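Aminopeptidase N family protein (Idiomarina loihiensis L2TR, PDB 4FGM) is a zinc-bound protein of the M61 peptidase family that probably acts as an aminopeptidase, removing residues from the N-terminus of peptides. Local coordinates at residues A[260-268]-A[323-332]. Sequence-based numbering, arbitrary orientation.
Sequences MNDNYQTFL and IIDEKRYLKL
Asp262, in the first turn of helix 262-277, holds two basic side chains of helix 326-342, one on each carboxylate oxygen. Arg328 approaches end-on and spends both terminal nitrogens on OD1: NH1 lies 3.1 Å from Asp262 OD1 and NH2 3.2 Å from the same atom. The guanidinium stands nearly upright to the carboxylate, their planes 77° apart. Lys331, CG anti to its own backbone nitrogen (chi1 173°) and extended beyond, brings NZ to 2.8 Å from Asp262 OD2, nearly in line with the C-O bond. Asp262, Arg328 and Lys331, all partly exposed, make up the more solvent-facing, polar side. The closely packed part, where buried Gln265 and Leu268 lie, is mostly van der Waals contact. Met260, a selenomethionine bent at chi2 and chi3, lays CG over a guanidinium face, 3.5 Å from Arg328 NE, and turns its methyl CE to Ile323 CG2 (3.6 Å). Leu268 CD1 reaches that same Ile323 CG2 at 3.5 Å, while Gln265 meets Leu332 from the opposite direction, OE1 3.6 Å from Leu332 CD2. Asn261 and Asp325 are the N-caps of the two helices; the axes of segments 262-268 and 326-332 pass 12.6 Å apart at -73°, a separation that long side chains span. An alanine in place of Asp262 would probably leave Arg328 and Lys331 without their shared counter-charge and the guanidinium freer to turn. The contact thus ties the start of the helix that later carries zinc ligands His273 and His277 to helix 326-342, with one carboxylate likely offsetting the proximity of two positive charges.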
HETATM    1  N   MSE A 260       4.916 -21.388  -9.751  1.00 58.93           N
HETATM    2  CA  MSE A 260       4.800 -20.022  -9.277  1.00 54.41           C
HETATM    3  C   MSE A 260       4.979 -19.111 -10.490  1.00 57.32           C
HETATM    4  O   MSE A 260       5.718 -19.450 -11.414  1.00 55.07           O
HETATM    5  CB  MSE A 260       5.923 -19.751  -8.272  1.00 46.62           C
HETATM    6  CG  MSE A 260       6.126 -18.289  -7.903  1.00 55.08           C
HETATM    7 SE   MSE A 260       4.693 -17.585  -6.816  1.00 62.45          SE
HETATM    8  CE  MSE A 260       4.583 -19.047  -5.544  1.00 49.21           C
ATOM      9  N   ASN A 261       4.297 -17.966 -10.493  1.00 49.57           N
ATOM     10  CA  ASN A 261       4.436 -16.997 -11.575  1.00 48.74           C
ATOM     11  C   ASN A 261       4.511 -15.605 -10.950  1.00 50.44           C
ATOM     12  O   ASN A 261       4.223 -15.437  -9.768  1.00 52.09           O
ATOM     13  CB  ASN A 261       3.274 -17.108 -12.578  1.00 47.72           C
ATOM     14  CG  ASN A 261       1.917 -16.866 -11.945  1.00 57.07           C
ATOM     15  OD1 ASN A 261       1.623 -15.768 -11.471  1.00 51.66           O
ATOM     16  ND2 ASN A 261       1.077 -17.895 -11.945  1.00 60.27           N
ATOM     17  N   ASP A 262       4.910 -14.611 -11.733  1.00 48.02           N
ATOM     18  CA  ASP A 262       5.054 -13.251 -11.228  1.00 47.14           C
ATOM     19  C   ASP A 262       3.781 -12.637 -10.651  1.00 48.20           C
ATOM     20  O   ASP A 262       3.835 -11.899  -9.665  1.00 47.86           O
ATOM     21  CB  ASP A 262       5.610 -12.347 -12.332  1.00 55.91           C
ATOM     22  CG  ASP A 262       7.018 -12.734 -12.742  1.00 64.68           C
ATOM     23  OD1 ASP A 262       7.357 -13.934 -12.636  1.00 66.39           O
ATOM     24  OD2 ASP A 262       7.783 -11.849 -13.183  1.00 69.15           O
ATOM     25  N   ASN A 263       2.638 -12.939 -11.258  1.00 43.93           N
ATOM     26  CA  ASN A 263       1.380 -12.377 -10.786  1.00 43.29           C
ATOM     27  C   ASN A 263       0.962 -12.916  -9.428  1.00 44.48           C
ATOM     28  O   ASN A 263       0.607 -12.139  -8.539  1.00 38.45           O
ATOM     29  CB  ASN A 263       0.275 -12.616 -11.811  1.00 44.67           C
ATOM     30  CG  ASN A 263       0.583 -11.971 -13.135  1.00 47.90           C
ATOM     31  OD1 ASN A 263       1.001 -10.814 -13.191  1.00 51.68           O
ATOM     32  ND2 ASN A 263       0.380 -12.710 -14.212  1.00 48.26           N
ATOM     33  N   TYR A 264       1.008 -14.236  -9.262  1.00 38.44           N
ATOM     34  CA  TYR A 264       0.637 -14.838  -7.993  1.00 39.03           C
ATOM     35  C   TYR A 264       1.618 -14.368  -6.923  1.00 39.67           C
ATOM     36  O   TYR A 264       1.235 -14.133  -5.776  1.00 38.28           O
ATOM     37  CB  TYR A 264       0.644 -16.361  -8.105  1.00 40.45           C
ATOM     38  CG  TYR A 264       0.339 -17.088  -6.810  1.00 43.64           C
ATOM     39  CD1 TYR A 264      -0.651 -16.624  -5.942  1.00 41.10           C
ATOM     40  CD2 TYR A 264       1.022 -18.259  -6.465  1.00 46.17           C
ATOM     41  CE1 TYR A 264      -0.953 -17.307  -4.762  1.00 44.01           C
ATOM     42  CE2 TYR A 264       0.730 -18.952  -5.294  1.00 48.94           C
ATOM     43  CZ  TYR A 264      -0.258 -18.471  -4.444  1.00 48.30           C
ATOM     44  OH  TYR A 264      -0.559 -19.142  -3.280  1.00 48.31           O
ATOM     45  N   GLN A 265       2.879 -14.212  -7.312  1.00 37.18           N
ATOM     46  CA  GLN A 265       3.919 -13.745  -6.397  1.00 46.05           C
ATOM     47  C   GLN A 265       3.586 -12.338  -5.886  1.00 45.41           C
ATOM     48  O   GLN A 265       3.789 -12.026  -4.714  1.00 45.68           O
ATOM     49  CB  GLN A 265       5.279 -13.753  -7.111  1.00 42.11           C
ATOM     50  CG  GLN A 265       6.380 -12.952  -6.433  1.00 53.48           C
ATOM     51  CD  GLN A 265       6.728 -11.691  -7.204  1.00 72.41           C
ATOM     52  OE1 GLN A 265       6.280 -10.591  -6.866  1.00 76.98           O
ATOM     53  NE2 GLN A 265       7.523 -11.848  -8.259  1.00 75.20           N
ATOM     54  N   THR A 266       3.074 -11.494  -6.774  1.00 39.10           N
ATOM     55  CA  THR A 266       2.703 -10.136  -6.403  1.00 39.66           C
ATOM     56  C   THR A 266       1.603 -10.173  -5.337  1.00 38.68           C
ATOM     57  O   THR A 266       1.611  -9.375  -4.399  1.00 41.82           O
ATOM     58  CB  THR A 266       2.214  -9.349  -7.629  1.00 43.97           C
ATOM     59  OG1 THR A 266       3.318  -9.123  -8.508  1.00 45.67           O
ATOM     60  CG2 THR A 266       1.644  -8.006  -7.217  1.00 53.14           C
ATOM     61  N   PHE A 267       0.670 -11.109  -5.475  1.00 36.72           N
ATOM     62  CA  PHE A 267      -0.416 -11.246  -4.513  1.00 40.89           C
ATOM     63  C   PHE A 267       0.119 -11.704  -3.160  1.00 38.23           C
ATOM     64  O   PHE A 267      -0.236 -11.143  -2.118  1.00 37.32           O
ATOM     65  CB  PHE A 267      -1.462 -12.249  -5.009  1.00 41.89           C
ATOM     66  CG  PHE A 267      -2.570 -12.497  -4.025  1.00 41.29           C
ATOM     67  CD1 PHE A 267      -3.503 -11.507  -3.743  1.00 36.94           C
ATOM     68  CD2 PHE A 267      -2.661 -13.715  -3.356  1.00 38.00           C
ATOM     69  CE1 PHE A 267      -4.520 -11.727  -2.799  1.00 38.09           C
ATOM     70  CE2 PHE A 267      -3.664 -13.945  -2.417  1.00 36.70           C
ATOM     71  CZ  PHE A 267      -4.597 -12.950  -2.138  1.00 38.90           C
ATOM     72  N   LEU A 268       0.968 -12.730  -3.175  1.00 39.08           N
ATOM     73  CA  LEU A 268       1.536 -13.235  -1.930  1.00 39.27           C
ATOM     74  C   LEU A 268       2.363 -12.155  -1.255  1.00 40.85           C
ATOM     75  O   LEU A 268       2.385 -12.045  -0.028  1.00 42.30           O
ATOM     76  CB  LEU A 268       2.398 -14.465  -2.194  1.00 35.42           C
ATOM     77  CG  LEU A 268       1.603 -15.698  -2.628  1.00 39.44           C
ATOM     78  CD1 LEU A 268       2.529 -16.884  -2.795  1.00 39.45           C
ATOM     79  CD2 LEU A 268       0.536 -15.998  -1.602  1.00 32.21           C
ATOM     80  N   ILE A 323       8.663 -19.820  -0.300  1.00 54.96           N
ATOM     81  CA  ILE A 323       7.657 -19.701  -1.353  1.00 51.03           C
ATOM     82  C   ILE A 323       8.369 -19.435  -2.683  1.00 49.77           C
ATOM     83  O   ILE A 323       8.020 -20.015  -3.712  1.00 52.55           O
ATOM     84  CB  ILE A 323       6.660 -18.547  -1.065  1.00 47.67           C
ATOM     85  CG1 ILE A 323       5.981 -18.761   0.293  1.00 49.90           C
ATOM     86  CG2 ILE A 323       5.609 -18.477  -2.162  1.00 43.87           C
ATOM     87  CD1 ILE A 323       5.194 -20.039   0.397  1.00 52.73           C
ATOM     88  N   ILE A 324       9.372 -18.559  -2.648  1.00 44.36           N
ATOM     89  CA  ILE A 324      10.148 -18.223  -3.842  1.00 44.27           C
ATOM     90  C   ILE A 324      11.642 -18.459  -3.603  1.00 50.34           C
ATOM     91  O   ILE A 324      12.133 -18.284  -2.486  1.00 45.91           O
ATOM     92  CB  ILE A 324       9.953 -16.747  -4.248  1.00 48.83           C
ATOM     93  CG1 ILE A 324      10.470 -15.834  -3.135  1.00 47.70           C
ATOM     94  CG2 ILE A 324       8.475 -16.482  -4.556  1.00 51.73           C
ATOM     95  CD1 ILE A 324      10.509 -14.377  -3.505  1.00 48.03           C
ATOM     96  N   ASP A 325      12.363 -18.857  -4.649  1.00 55.34           N
ATOM     97  CA  ASP A 325      13.795 -19.107  -4.521  1.00 56.66           C
ATOM     98  C   ASP A 325      14.580 -17.799  -4.532  1.00 58.13           C
ATOM     99  O   ASP A 325      13.999 -16.721  -4.649  1.00 59.11           O
ATOM    100  CB  ASP A 325      14.292 -20.018  -5.648  1.00 61.62           C
ATOM    101  CG  ASP A 325      14.089 -19.415  -7.024  1.00 68.93           C
ATOM    102  OD1 ASP A 325      14.337 -18.201  -7.197  1.00 70.59           O
ATOM    103  OD2 ASP A 325      13.695 -20.166  -7.941  1.00 72.31           O
ATOM    104  N   GLU A 326      15.901 -17.893  -4.420  1.00 60.83           N
ATOM    105  CA  GLU A 326      16.735 -16.699  -4.398  1.00 61.30           C
ATOM    106  C   GLU A 326      16.795 -15.971  -5.740  1.00 57.42           C
ATOM    107  O   GLU A 326      17.103 -14.781  -5.784  1.00 56.51           O
ATOM    108  CB  GLU A 326      18.156 -17.046  -3.916  1.00 70.41           C
ATOM    109  CG  GLU A 326      19.227 -17.126  -5.005  1.00 74.43           C
ATOM    110  CD  GLU A 326      19.144 -18.390  -5.829  1.00 79.70           C
ATOM    111  OE1 GLU A 326      18.259 -19.229  -5.556  1.00 82.51           O
ATOM    112  OE2 GLU A 326      19.970 -18.545  -6.752  1.00 80.90           O
ATOM    113  N   LYS A 327      16.511 -16.678  -6.831  1.00 56.73           N
ATOM    114  CA  LYS A 327      16.538 -16.055  -8.149  1.00 56.14           C
ATOM    115  C   LYS A 327      15.381 -15.059  -8.246  1.00 54.88           C
ATOM    116  O   LYS A 327      15.573 -13.899  -8.616  1.00 60.30           O
ATOM    117  CB  LYS A 327      16.423 -17.119  -9.247  1.00 62.05           C
ATOM    118  CG  LYS A 327      17.640 -18.043  -9.383  1.00 73.81           C
ATOM    119  CD  LYS A 327      18.853 -17.313  -9.955  1.00 84.82           C
ATOM    120  CE  LYS A 327      20.052 -18.248 -10.140  1.00 92.32           C
ATOM    121  NZ  LYS A 327      21.139 -18.030  -9.132  1.00 94.26           N
ATOM    122  N   ARG A 328      14.178 -15.514  -7.906  1.00 48.99           N
ATOM    123  CA  ARG A 328      13.003 -14.651  -7.931  1.00 49.61           C
ATOM    124  C   ARG A 328      13.181 -13.494  -6.967  1.00 51.75           C
ATOM    125  O   ARG A 328      12.867 -12.342  -7.291  1.00 50.19           O
ATOM    126  CB  ARG A 328      11.749 -15.432  -7.539  1.00 54.09           C
ATOM    127  CG  ARG A 328      11.143 -16.202  -8.682  1.00 62.22           C
ATOM    128  CD  ARG A 328       9.871 -16.907  -8.274  1.00 64.88           C
ATOM    129  NE  ARG A 328       9.104 -17.289  -9.452  1.00 65.98           N
ATOM    130  CZ  ARG A 328       8.524 -16.424 -10.277  1.00 64.22           C
ATOM    131  NH1 ARG A 328       8.618 -15.121 -10.052  1.00 59.73           N
ATOM    132  NH2 ARG A 328       7.856 -16.860 -11.336  1.00 68.32           N
ATOM    133  N   TYR A 329      13.686 -13.800  -5.777  1.00 50.16           N
ATOM    134  CA  TYR A 329      13.881 -12.761  -4.782  1.00 53.02           C
ATOM    135  C   TYR A 329      14.836 -11.668  -5.252  1.00 52.85           C
ATOM    136  O   TYR A 329      14.537 -10.475  -5.121  1.00 50.00           O
ATOM    137  CB  TYR A 329      14.398 -13.339  -3.462  1.00 47.23           C
ATOM    138  CG  TYR A 329      14.719 -12.230  -2.494  1.00 47.64           C
ATOM    139  CD1 TYR A 329      13.699 -11.445  -1.950  1.00 48.76           C
ATOM    140  CD2 TYR A 329      16.038 -11.860  -2.244  1.00 48.97           C
ATOM    141  CE1 TYR A 329      13.981 -10.318  -1.200  1.00 49.87           C
ATOM    142  CE2 TYR A 329      16.334 -10.731  -1.496  1.00 48.44           C
ATOM    143  CZ  TYR A 329      15.300  -9.958  -0.983  1.00 51.11           C
ATOM    144  OH  TYR A 329      15.586  -8.798  -0.299  1.00 50.49           O
ATOM    145  N   LEU A 330      15.985 -12.072  -5.792  1.00 46.21           N
ATOM    146  CA  LEU A 330      16.979 -11.101  -6.249  1.00 49.21           C
ATOM    147  C   LEU A 330      16.501 -10.264  -7.429  1.00 50.84           C
ATOM    148  O   LEU A 330      16.978  -9.147  -7.629  1.00 49.72           O
ATOM    149  CB  LEU A 330      18.308 -11.794  -6.586  1.00 48.52           C
ATOM    150  CG  LEU A 330      19.170 -12.208  -5.382  1.00 50.48           C
ATOM    151  CD1 LEU A 330      20.444 -12.876  -5.876  1.00 51.07           C
ATOM    152  CD2 LEU A 330      19.516 -10.986  -4.531  1.00 44.69           C
ATOM    153  N   LYS A 331      15.571 -10.799  -8.210  1.00 50.45           N
ATOM    154  CA  LYS A 331      15.035 -10.039  -9.327  1.00 54.78           C
ATOM    155  C   LYS A 331      14.214  -8.912  -8.700  1.00 55.21           C
ATOM    156  O   LYS A 331      14.306  -7.756  -9.113  1.00 54.66           O
ATOM    157  CB  LYS A 331      14.137 -10.903 -10.212  1.00 66.20           C
ATOM    158  CG  LYS A 331      13.430 -10.098 -11.300  1.00 77.40           C
ATOM    159  CD  LYS A 331      12.316 -10.896 -11.958  1.00 90.62           C
ATOM    160  CE  LYS A 331      11.442 -10.003 -12.827  1.00 97.64           C
ATOM    161  NZ  LYS A 331      10.297 -10.751 -13.430  1.00 97.99           N
ATOM    162  N   LEU A 332      13.426  -9.262  -7.686  1.00 46.11           N
ATOM    163  CA  LEU A 332      12.605  -8.280  -6.988  1.00 46.76           C
ATOM    164  C   LEU A 332      13.488  -7.224  -6.331  1.00 46.92           C
ATOM    165  O   LEU A 332      13.133  -6.043  -6.292  1.00 54.52           O
ATOM    166  CB  LEU A 332      11.740  -8.966  -5.921  1.00 45.93           C
ATOM    167  CG  LEU A 332      10.592  -9.857  -6.418  1.00 46.30           C
ATOM    168  CD1 LEU A 332       9.979 -10.625  -5.249  1.00 40.93           C
ATOM    169  CD2 LEU A 332       9.543  -8.999  -7.119  1.00 36.07           C
TER
HETATM  170  O   HOH W   1       8.895 -13.928  -7.755  1.00 64.68           O